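Local coordinates for maintenance of ploidy protein MOB1 (Saccharomyces cerevisiae, PDB 2HJN) that activates the Dbf2 protein kinase by binding it, which allows Cdc15 to phosphorylate and activate that kinase in late anaphase, within the mitotic exit network, at residues E54-S59 and V200-F205; W78-C83 and E163-R168. One frame throughout, in Å; residues are numbered along the deposited sequence.

Interaction 1 of 2, residues E54-S59 and V200-F205; sequences EMTLGS and VLNTSF
Ser-59, facing Asn-202 across the contact, turns its hydroxyl back on its own chain: OG donates to the carbonyl oxygen of Thr-56 at 2.8 Å. The bond is bent, with a C=O...OG angle of 136°, and OG sits 29° out of the carbonyl plane. It is made possible by the first torsion of Ser-59 (chi1 81°), which places OG between the backbone N and the carbonyl carbon. A small side chain suits this place, since its hydroxyl reaches back three residues to Thr-56 O, where the backbone bond from Ser-59 N is long and weak.

Asn-202 reaches over from helix 198-214 to this spot. Its ND2 stands 3.7 Å from Ser-59 OG, too far for a hydrogen bond, and the amide is instead held at both ends by residues outside the two segments: OD1 by the hydroxyl of Tyr-185, ND2 by the carboxylate of Glu-60. The site is buried, so both polar ends need partners, and an amide can accept through OD1 and donate through ND2.

In the Mob1/phocein fold this is one of the places where helix 49-58 meets the helical core; Thr-56 also touches Leu-229, and Ser-59 touches Phe-189. Helix 198-214 itself packs through Leu-201 on helices 75-97 and 165-187. Thr-56 meets the same amide through carbon. Its methyl CG2, anti to the backbone N, comes within 3.7 Å of Asn-202 OD1, and the threonine and asparagine side chains run alongside each other, pointing opposite ways. The branched threonine thus presents carbon to the amide while its hydroxyl makes a weak bond to Ile-52 O within its own helix. The side chain of Thr-56 is also about 11 Å from that of His-188, a ligand of the zinc ion.

Interaction 2 of 2, residues W78-C83 and E163-R168; sequences WLAVHC and EGFIQR
Leu-79 and Ile-166 meet where two long helices of the Mob1 helical core, 75-97 and 165-187, lie side by side near their starts. The closest approach is 3.9 Å, from Leu-79 CD1 to Ile-166 CG1. The same leucine methyl, CD1, also lies 4.1 Å from Ile-166 CD1, the end of that branch, and 4.1 Å from Ile-166 CG2, the other branch, so a single tip fits against the branched side chain. Leu-79 and Ile-166 lie roughly perpendicular to each other, and with no hydrogen bond between the segments the contact is wholly apolar.

Beside this pair, Ala-80 CB comes obliquely to the Phe-165 ring, 4.1 Å from CZ. Alanine's short side chain leaves room for a large ring that reaches far from its own helix, its CG anti to the backbone N (chi1 -180°).

Further out, Phe-161 and Phe-153 pack on that ring, the latter edge-to-face, while Ile-166 also touches Glu-75, Asn-76 and Leu-217. Gly-164 occupies the N-cap of helix 165-187 with phi 80°, a conformation that glycine adopts easily. The turn that carries Phe-165 and Ile-166 is closed by the backbone bond from Arg-168 N to Gly-164 O, 2.7 Å long.

After the short strand 4-6, the first helix the chain forms is 49-58, which opens interaction 1; then comes helix 75-97, whose first turns open interaction 2. That second loop closes first, when 163-168 begins helix 165-187; the larger one closes only at 200-205, on helix 198-214. Interaction 2 therefore falls wholly within the span of interaction 1, and the two do not cross. Their centres are 27 Å apart and their nearest atoms about 9 Å, without touching. Interaction 2 joins two core helices to each other, whereas interaction 1 attaches the preceding helix 49-58 to a later helix that packs on both of them.

Interaction 1 of 2, residues E54-S59 and V200-F205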
ATOM      1  N   GLU A  54      -0.504  11.197  20.303  1.00 27.43           N
ATOM      2  CA  GLU A  54       0.091  12.479  19.946  1.00 26.90           C
ATOM      3  C   GLU A  54       0.904  12.421  18.656  1.00 27.00           C
ATOM      4  O   GLU A  54       0.880  13.345  17.870  1.00 26.65           O
ATOM      5  CB  GLU A  54       0.960  12.958  21.067  1.00 27.61           C
HETATM    6  N   MSE A  55       1.669  11.352  18.481  1.00 27.21           N
HETATM    7  CA  MSE A  55       2.332  11.037  17.200  1.00 30.33           C
HETATM    8  C   MSE A  55       1.361  10.952  16.022  1.00 26.73           C
HETATM    9  O   MSE A  55       1.688  11.412  14.926  1.00 24.34           O
HETATM   10  CB  MSE A  55       3.058   9.693  17.331  1.00 29.95           C
HETATM   11  CG  MSE A  55       3.757   9.188  16.076  1.00 33.53           C
HETATM   12 SE   MSE A  55       4.472   7.398  16.482  1.00 42.35          SE
HETATM   13  CE  MSE A  55       2.907   6.588  17.253  1.00 34.54           C
ATOM     14  N   THR A  56       0.196  10.323  16.256  1.00 24.92           N
ATOM     15  CA  THR A  56      -0.868  10.227  15.251  1.00 24.93           C
ATOM     16  C   THR A  56      -1.459  11.570  14.804  1.00 24.26           C
ATOM     17  O   THR A  56      -1.664  11.809  13.613  1.00 23.83           O
ATOM     18  CB  THR A  56      -2.019   9.316  15.716  1.00 25.21           C
ATOM     19  OG1 THR A  56      -1.551   7.961  15.769  1.00 26.72           O
ATOM     20  CG2 THR A  56      -3.186   9.397  14.733  1.00 26.37           C
ATOM     21  N   LEU A  57      -1.756  12.432  15.759  1.00 23.13           N
ATOM     22  CA  LEU A  57      -2.323  13.736  15.422  1.00 23.27           C
ATOM     23  C   LEU A  57      -1.227  14.608  14.765  1.00 22.85           C
ATOM     24  O   LEU A  57      -1.488  15.291  13.786  1.00 22.59           O
ATOM     25  CB  LEU A  57      -2.871  14.423  16.692  1.00 24.35           C
ATOM     26  CG  LEU A  57      -4.060  13.773  17.420  1.00 26.04           C
ATOM     27  CD1 LEU A  57      -4.388  14.473  18.759  1.00 27.85           C
ATOM     28  CD2 LEU A  57      -5.252  13.800  16.491  1.00 29.36           C
ATOM     29  N   GLY A  58      -0.002  14.562  15.281  1.00 23.04           N
ATOM     30  CA  GLY A  58       1.092  15.388  14.732  1.00 23.67           C
ATOM     31  C   GLY A  58       1.501  15.004  13.320  1.00 25.05           C
ATOM     32  O   GLY A  58       2.140  15.806  12.597  1.00 24.83           O
ATOM     33  N   SER A  59       1.142  13.775  12.930  1.00 25.34           N
ATOM     34  CA  SER A  59       1.529  13.185  11.621  1.00 25.80           C
ATOM     35  C   SER A  59       0.912  13.949  10.465  1.00 27.51           C
ATOM     36  O   SER A  59       1.507  14.033   9.390  1.00 28.03           O
ATOM     37  CB  SER A  59       1.124  11.695  11.553  1.00 24.49           C
ATOM     38  OG  SER A  59      -0.256  11.482  11.231  1.00 21.31           O
ATOM     39  N   VAL A 200      -3.953   8.166   4.609  1.00 17.30           N
ATOM     40  CA  VAL A 200      -4.712   7.007   4.175  1.00 16.76           C
ATOM     41  C   VAL A 200      -5.080   6.129   5.399  1.00 15.45           C
ATOM     42  O   VAL A 200      -6.218   5.626   5.486  1.00 14.43           O
ATOM     43  CB  VAL A 200      -3.959   6.182   3.099  1.00 17.89           C
ATOM     44  CG1 VAL A 200      -4.722   4.894   2.773  1.00 21.21           C
ATOM     45  CG2 VAL A 200      -3.808   6.971   1.847  1.00 17.65           C
ATOM     46  N   LEU A 201      -4.138   5.940   6.327  1.00 14.36           N
ATOM     47  CA  LEU A 201      -4.416   5.098   7.518  1.00 12.92           C
ATOM     48  C   LEU A 201      -5.508   5.756   8.366  1.00 13.18           C
ATOM     49  O   LEU A 201      -6.482   5.112   8.737  1.00 11.87           O
ATOM     50  CB  LEU A 201      -3.139   4.902   8.383  1.00 12.23           C
ATOM     51  CG  LEU A 201      -3.289   4.166   9.729  1.00 14.11           C
ATOM     52  CD1 LEU A 201      -4.015   2.817   9.612  1.00 12.51           C
ATOM     53  CD2 LEU A 201      -1.865   3.995  10.410  1.00 12.01           C
ATOM     54  N   ASN A 202      -5.323   7.044   8.671  1.00 14.94           N
ATOM     55  CA  ASN A 202      -6.249   7.799   9.538  1.00 15.01           C
ATOM     56  C   ASN A 202      -7.635   7.950   8.900  1.00 15.15           C
ATOM     57  O   ASN A 202      -8.643   7.900   9.615  1.00 14.35           O
ATOM     58  CB  ASN A 202      -5.691   9.183   9.942  1.00 16.14           C
ATOM     59  CG  ASN A 202      -4.467   9.115  10.851  1.00 16.49           C
ATOM     60  OD1 ASN A 202      -4.148   8.086  11.455  1.00 19.43           O
ATOM     61  ND2 ASN A 202      -3.747  10.245  10.931  1.00 19.45           N
ATOM     62  N   THR A 203      -7.675   8.107   7.579  1.00 15.09           N
ATOM     63  CA  THR A 203      -8.951   8.196   6.837  1.00 16.03           C
ATOM     64  C   THR A 203      -9.737   6.901   6.857  1.00 15.73           C
ATOM     65  O   THR A 203     -10.929   6.931   7.128  1.00 14.54           O
ATOM     66  CB  THR A 203      -8.783   8.736   5.367  1.00 16.64           C
ATOM     67  OG1 THR A 203      -8.135  10.040   5.397  1.00 17.99           O
ATOM     68  CG2 THR A 203     -10.133   8.867   4.678  1.00 16.91           C
ATOM     69  N   SER A 204      -9.073   5.771   6.568  1.00 14.84           N
ATOM     70  CA  SER A 204      -9.684   4.393   6.691  1.00 15.18           C
ATOM     71  C   SER A 204     -10.241   4.115   8.073  1.00 15.33           C
ATOM     72  O   SER A 204     -11.376   3.674   8.241  1.00 12.69           O
ATOM     73  CB  SER A 204      -8.598   3.339   6.349  1.00 16.59           C
ATOM     74  OG  SER A 204      -9.036   1.957   6.454  1.00 19.54           O
ATOM     75  N   PHE A 205      -9.398   4.346   9.085  1.00 15.19           N
ATOM     76  CA  PHE A 205      -9.797   4.102  10.464  1.00 16.53           C
ATOM     77  C   PHE A 205     -11.001   4.983  10.908  1.00 17.21           C
ATOM     78  O   PHE A 205     -11.900   4.494  11.622  1.00 16.89           O
ATOM     79  CB  PHE A 205      -8.578   4.340  11.355  1.00 16.40           C
ATOM     80  CG  PHE A 205      -8.818   4.096  12.830  1.00 16.67           C
ATOM     81  CD1 PHE A 205      -8.932   2.809  13.317  1.00 21.78           C
ATOM     82  CD2 PHE A 205      -8.893   5.169  13.724  1.00 17.82           C
ATOM     83  CE1 PHE A 205      -9.157   2.566  14.680  1.00 21.97           C
ATOM     84  CE2 PHE A 205      -9.107   4.967  15.119  1.00 19.34           C
ATOM     85  CZ  PHE A 205      -9.242   3.675  15.593  1.00 22.55           C
TER

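Interaction 2 of 2, residues W78-C83 and E163-R168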
ATOM      1  N   TRP A  78     -25.754  -3.250   2.344  1.00 23.09           N
ATOM      2  CA  TRP A  78     -24.943  -2.094   2.683  1.00 22.55           C
ATOM      3  C   TRP A  78     -23.824  -2.500   3.669  1.00 21.78           C
ATOM      4  O   TRP A  78     -22.642  -2.205   3.443  1.00 21.50           O
ATOM      5  CB  TRP A  78     -25.869  -1.018   3.276  1.00 21.64           C
ATOM      6  CG  TRP A  78     -25.230   0.308   3.588  1.00 21.24           C
ATOM      7  CD1 TRP A  78     -25.003   0.828   4.821  1.00 17.60           C
ATOM      8  CD2 TRP A  78     -24.745   1.269   2.643  1.00 20.39           C
ATOM      9  NE1 TRP A  78     -24.421   2.068   4.707  1.00 21.27           N
ATOM     10  CE2 TRP A  78     -24.251   2.364   3.384  1.00 20.35           C
ATOM     11  CE3 TRP A  78     -24.693   1.311   1.246  1.00 20.57           C
ATOM     12  CZ2 TRP A  78     -23.696   3.490   2.779  1.00 21.94           C
ATOM     13  CZ3 TRP A  78     -24.149   2.438   0.632  1.00 20.90           C
ATOM     14  CH2 TRP A  78     -23.649   3.503   1.399  1.00 21.43           C
ATOM     15  N   LEU A  79     -24.179  -3.211   4.732  1.00 20.89           N
ATOM     16  CA  LEU A  79     -23.164  -3.680   5.690  1.00 20.66           C
ATOM     17  C   LEU A  79     -22.187  -4.743   5.104  1.00 20.59           C
ATOM     18  O   LEU A  79     -20.972  -4.654   5.344  1.00 20.20           O
ATOM     19  CB  LEU A  79     -23.801  -4.133   6.994  1.00 21.50           C
ATOM     20  CG  LEU A  79     -24.738  -3.170   7.760  1.00 23.05           C
ATOM     21  CD1 LEU A  79     -24.802  -3.503   9.247  1.00 21.47           C
ATOM     22  CD2 LEU A  79     -24.490  -1.704   7.537  1.00 22.93           C
ATOM     23  N   ALA A  80     -22.706  -5.676   4.287  1.00 19.83           N
ATOM     24  CA  ALA A  80     -21.874  -6.644   3.549  1.00 19.19           C
ATOM     25  C   ALA A  80     -20.870  -5.954   2.584  1.00 19.10           C
ATOM     26  O   ALA A  80     -19.683  -6.290   2.568  1.00 19.64           O
ATOM     27  CB  ALA A  80     -22.751  -7.668   2.798  1.00 17.80           C
ATOM     28  N   VAL A  81     -21.351  -5.023   1.769  1.00 18.38           N
ATOM     29  CA  VAL A  81     -20.476  -4.209   0.896  1.00 19.29           C
ATOM     30  C   VAL A  81     -19.346  -3.545   1.670  1.00 19.63           C
ATOM     31  O   VAL A  81     -18.185  -3.695   1.293  1.00 20.51           O
ATOM     32  CB  VAL A  81     -21.236  -3.138   0.057  1.00 19.02           C
ATOM     33  CG1 VAL A  81     -20.247  -2.144  -0.644  1.00 19.31           C
ATOM     34  CG2 VAL A  81     -22.090  -3.836  -0.997  1.00 20.42           C
ATOM     35  N   HIS A  82     -19.673  -2.826   2.741  1.00 18.98           N
ATOM     36  CA  HIS A  82     -18.651  -2.139   3.503  1.00 19.09           C
ATOM     37  C   HIS A  82     -17.720  -3.021   4.311  1.00 18.63           C
ATOM     38  O   HIS A  82     -16.588  -2.632   4.532  1.00 16.47           O
ATOM     39  CB  HIS A  82     -19.245  -1.038   4.370  1.00 19.69           C
ATOM     40  CG  HIS A  82     -19.829   0.063   3.549  1.00 23.78           C
ATOM     41  ND1 HIS A  82     -19.110   1.178   3.180  1.00 25.70           N
ATOM     42  CD2 HIS A  82     -21.025   0.159   2.930  1.00 22.46           C
ATOM     43  CE1 HIS A  82     -19.854   1.937   2.399  1.00 28.59           C
ATOM     44  NE2 HIS A  82     -21.025   1.345   2.235  1.00 30.44           N
ATOM     45  N   CYS A  83     -18.203  -4.173   4.788  1.00 18.05           N
ATOM     46  CA  CYS A  83     -17.341  -5.109   5.506  1.00 18.38           C
ATOM     47  C   CYS A  83     -16.221  -5.655   4.581  1.00 16.78           C
ATOM     48  O   CYS A  83     -15.069  -5.687   4.970  1.00 18.29           O
ATOM     49  CB  CYS A  83     -18.200  -6.228   6.134  1.00 18.22           C
ATOM     50  SG  CYS A  83     -17.348  -7.299   7.304  1.00 23.37           S
ATOM     51  N   GLU A 163     -30.655 -15.394   9.132  1.00 28.86           N
ATOM     52  CA  GLU A 163     -31.179 -14.650  10.266  1.00 29.79           C
ATOM     53  C   GLU A 163     -30.020 -14.412  11.187  1.00 28.65           C
ATOM     54  O   GLU A 163     -29.164 -15.294  11.342  1.00 29.38           O
ATOM     55  CB  GLU A 163     -32.323 -15.404  10.998  1.00 30.28           C
ATOM     56  CG  GLU A 163     -33.659 -15.373  10.233  1.00 31.65           C
ATOM     57  CD  GLU A 163     -34.852 -15.917  11.045  1.00 32.55           C
ATOM     58  OE1 GLU A 163     -35.266 -15.222  12.023  1.00 32.99           O
ATOM     59  OE2 GLU A 163     -35.355 -17.019  10.679  1.00 28.81           O
ATOM     60  N   GLY A 164     -30.007 -13.225  11.794  1.00 28.39           N
ATOM     61  CA  GLY A 164     -28.962 -12.789  12.724  1.00 27.82           C
ATOM     62  C   GLY A 164     -27.691 -12.288  12.029  1.00 26.82           C
ATOM     63  O   GLY A 164     -26.673 -12.066  12.682  1.00 26.85           O
ATOM     64  N   PHE A 165     -27.747 -12.141  10.710  1.00 25.24           N
ATOM     65  CA  PHE A 165     -26.577 -11.734   9.912  1.00 23.87           C
ATOM     66  C   PHE A 165     -25.749 -10.647  10.589  1.00 23.79           C
ATOM     67  O   PHE A 165     -24.570 -10.827  10.769  1.00 23.82           O
ATOM     68  CB  PHE A 165     -26.988 -11.304   8.506  1.00 22.90           C
ATOM     69  CG  PHE A 165     -25.821 -10.873   7.611  1.00 22.05           C
ATOM     70  CD1 PHE A 165     -24.878 -11.812   7.136  1.00 19.16           C
ATOM     71  CD2 PHE A 165     -25.707  -9.550   7.212  1.00 19.51           C
ATOM     72  CE1 PHE A 165     -23.826 -11.420   6.307  1.00 19.91           C
ATOM     73  CE2 PHE A 165     -24.654  -9.146   6.370  1.00 20.18           C
ATOM     74  CZ  PHE A 165     -23.727 -10.070   5.919  1.00 18.44           C
ATOM     75  N   ILE A 166     -26.364  -9.525  10.969  1.00 25.15           N
ATOM     76  CA  ILE A 166     -25.586  -8.403  11.518  1.00 25.88           C
ATOM     77  C   ILE A 166     -24.890  -8.773  12.833  1.00 26.01           C
ATOM     78  O   ILE A 166     -23.728  -8.461  13.048  1.00 25.62           O
ATOM     79  CB  ILE A 166     -26.443  -7.172  11.694  1.00 25.54           C
ATOM     80  CG1 ILE A 166     -26.835  -6.654  10.335  1.00 25.32           C
ATOM     81  CG2 ILE A 166     -25.654  -6.068  12.346  1.00 26.04           C
ATOM     82  CD1 ILE A 166     -28.045  -5.766  10.365  1.00 29.30           C
ATOM     83  N   GLN A 167     -25.594  -9.492  13.695  1.00 26.10           N
ATOM     84  CA  GLN A 167     -25.078  -9.795  15.032  1.00 25.50           C
ATOM     85  C   GLN A 167     -24.122 -10.955  15.039  1.00 24.39           C
ATOM     86  O   GLN A 167     -23.140 -10.955  15.795  1.00 23.54           O
ATOM     87  CB  GLN A 167     -26.249 -10.129  15.982  1.00 27.53           C
ATOM     88  CG  GLN A 167     -27.330  -9.007  16.077  1.00 32.02           C
ATOM     89  CD  GLN A 167     -28.148  -8.820  14.802  1.00 38.74           C
ATOM     90  OE1 GLN A 167     -28.525  -9.791  14.111  1.00 40.89           O
ATOM     91  NE2 GLN A 167     -28.432  -7.558  14.481  1.00 42.70           N
ATOM     92  N   ARG A 168     -24.419 -11.963  14.223  1.00 22.15           N
ATOM     93  CA  ARG A 168     -23.679 -13.221  14.236  1.00 21.78           C
ATOM     94  C   ARG A 168     -22.529 -13.271  13.225  1.00 21.27           C
ATOM     95  O   ARG A 168     -21.624 -14.093  13.361  1.00 20.93           O
ATOM     96  CB  ARG A 168     -24.617 -14.364  13.952  1.00 22.71           C
TER